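Local coordinates for protein 6-phosphogluconate dehydrogenase NAD-binding (Dyadobacter fermentans, PDB 4GBJ) that probably binds a nicotinamide dinucleotide cofactor and works as an oxidoreductase of the 6-phosphogluconate and 3-hydroxyisobutyrate dehydrogenase type, at residues 70-75 with 101-106. Numbering follows the deposited sequence.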
loop_
_atom_site.group_PDB
_atom_site.type_symbol
_atom_site.label_atom_id
_atom_site.label_comp_id
_atom_site.label_asym_id
_atom_site.label_seq_id
_atom_site.Cartn_x
_atom_site.Cartn_y
_atom_site.Cartn_z
ATOM N N ALA B 70 -19.925 17.091 5.913
ATOM C CA ALA B 70 -18.498 17.320 5.686
ATOM C C ALA B 70 -17.618 16.950 6.833
ATOM O O ALA B 70 -16.528 16.423 6.591
ATOM C CB ALA B 70 -18.229 18.781 5.338
ATOM N N ASP B 71 -18.018 17.305 8.057
ATOM C CA ASP B 71 -17.143 17.134 9.207
ATOM C C ASP B 71 -17.898 17.045 10.541
ATOM O O ASP B 71 -19.114 17.189 10.581
ATOM C CB ASP B 71 -16.156 18.327 9.226
ATOM C CG ASP B 71 -16.772 19.705 9.235
ATOM O OD1 ASP B 71 -17.830 19.888 9.904
ATOM O OD2 ASP B 71 -16.171 20.622 8.627
ATOM N N ASP B 72 -17.136 16.866 11.632
ATOM C CA ASP B 72 -17.635 16.702 13.007
ATOM C C ASP B 72 -18.514 17.870 13.440
ATOM O O ASP B 72 -19.601 17.634 13.969
ATOM C CB ASP B 72 -16.451 16.559 13.984
ATOM C CG ASP B 72 -15.529 15.384 13.653
ATOM O OD1 ASP B 72 -15.018 15.335 12.530
ATOM O OD2 ASP B 72 -15.255 14.573 14.549
ATOM N N ALA B 73 -18.081 19.128 13.171
ATOM C CA ALA B 73 -18.887 20.281 13.561
ATOM C C ALA B 73 -20.227 20.311 12.814
ATOM O O ALA B 73 -21.223 20.689 13.411
ATOM C CB ALA B 73 -18.133 21.587 13.349
ATOM N N ALA B 74 -20.266 19.935 11.525
ATOM C CA ALA B 74 -21.518 19.906 10.779
ATOM C C ALA B 74 -22.516 18.882 11.402
ATOM O O ALA B 74 -23.703 19.171 11.501
ATOM C CB ALA B 74 -21.271 19.571 9.318
ATOM N N VAL B 75 -22.026 17.737 11.890
ATOM C CA VAL B 75 -22.915 16.702 12.466
ATOM C C VAL B 75 -23.427 17.161 13.820
ATOM O O VAL B 75 -24.619 17.010 14.132
ATOM C CB VAL B 75 -22.222 15.318 12.539
ATOM C CG1 VAL B 75 -23.156 14.279 13.142
ATOM C CG2 VAL B 75 -21.766 14.866 11.150
ATOM N N PRO B 101 -14.216 8.927 16.121
ATOM C CA PRO B 101 -14.902 7.992 17.040
ATOM C C PRO B 101 -15.475 8.686 18.270
ATOM O O PRO B 101 -16.559 8.356 18.729
ATOM C CB PRO B 101 -13.766 7.053 17.482
ATOM C CG PRO B 101 -12.804 7.110 16.426
ATOM C CD PRO B 101 -12.871 8.441 15.775
ATOM N N GLU B 102 -14.723 9.649 18.817
ATOM C CA GLU B 102 -15.186 10.408 19.977
ATOM C C GLU B 102 -16.459 11.194 19.673
ATOM O O GLU B 102 -17.349 11.244 20.529
ATOM C CB GLU B 102 -14.103 11.364 20.429
ATOM C CG GLU B 102 -14.480 12.296 21.578
ATOM C CD GLU B 102 -13.344 13.255 21.867
ATOM O OE1 GLU B 102 -13.244 14.275 21.146
ATOM O OE2 GLU B 102 -12.493 12.934 22.730
ATOM N N THR B 103 -16.541 11.845 18.493
ATOM C CA THR B 103 -17.757 12.586 18.149
ATOM C C THR B 103 -18.931 11.596 18.070
ATOM O O THR B 103 -20.009 11.885 18.542
ATOM C CB THR B 103 -17.585 13.375 16.845
ATOM O OG1 THR B 103 -16.553 14.325 17.035
ATOM C CG2 THR B 103 -18.847 14.128 16.441
ATOM N N SER B 104 -18.714 10.422 17.451
ATOM C CA SER B 104 -19.768 9.424 17.334
ATOM C C SER B 104 -20.237 8.907 18.670
ATOM O O SER B 104 -21.431 8.838 18.875
ATOM C CB SER B 104 -19.289 8.243 16.507
ATOM O OG SER B 104 -19.298 8.655 15.154
ATOM N N ARG B 105 -19.306 8.560 19.577
ATOM C CA ARG B 105 -19.647 8.037 20.901
ATOM C C ARG B 105 -20.395 9.092 21.710
ATOM O O ARG B 105 -21.322 8.743 22.405
ATOM C CB ARG B 105 -18.388 7.598 21.637
ATOM C CG ARG B 105 -17.682 6.393 21.000
ATOM C CD ARG B 105 -16.245 6.279 21.552
ATOM N NE ARG B 105 -15.548 5.120 20.985
ATOM C CZ ARG B 105 -14.232 5.013 20.797
ATOM N NH1 ARG B 105 -13.412 5.999 21.160
ATOM N NH2 ARG B 105 -13.722 3.915 20.262
ATOM N N GLN B 106 -20.023 10.380 21.583
ATOM C CA GLN B 106 -20.696 11.483 22.295
ATOM C C GLN B 106 -22.110 11.635 21.805
ATOM O O GLN B 106 -23.020 11.639 22.607
ATOM C CB GLN B 106 -19.953 12.804 22.074
ATOM C CG GLN B 106 -18.685 12.971 22.877
ATOM C CD GLN B 106 -17.950 14.237 22.464
ATOM O OE1 GLN B 106 -18.377 14.977 21.552
ATOM N NE2 GLN B 106 -16.838 14.530 23.149
#
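Asp72 and Thr103 alone join the first turns of helices 72-78 and 101-113, a worked example of how one carboxylate can tie two helix starts together. The hydroxyl Thr103 OG1 donates to Asp72 OD2 over 2.8 Å and takes its anti lone pair, the one away from OD1. With Thr103 OG1 beside its own backbone N (chi1 -62°), the hydroxyl faces the aspartate, while the methyl CG2 comes no nearer to OD2 than 4.1 Å. The same oxygen also accepts from the backbone N of Ser100, just ahead of helix 101-113, so two donors grip it and the carboxylate holds both the entrance and the first turn of that helix. This is the tight part: Thr103 is buried, and Leu247 of helix 238-254 and Ile99 pack against Asp72. The remainder is loose. Beyond Asp72, Val75 also points toward the second helix, but its CB stays 5.3 Å from Thr103 CG2, and the exposed Ala73 points away from helix 101-113. An alanine in place of Asp72 would probably leave Thr103 OG1 and the Ser100 amide without their shared acceptor and remove the one close contact between these two helix turns. On the preceding residue, Asp71 caps its own helix, OD1 accepting from Ala74 N at 2.9 Å nearly along its C-O axis. The Asp72-Thr103 bond thus ties two helices that each follow one of the neighbouring parallel strands 64-67 and 92-95, laid out side by side in the way of a Rossmann-type NAD-binding domain.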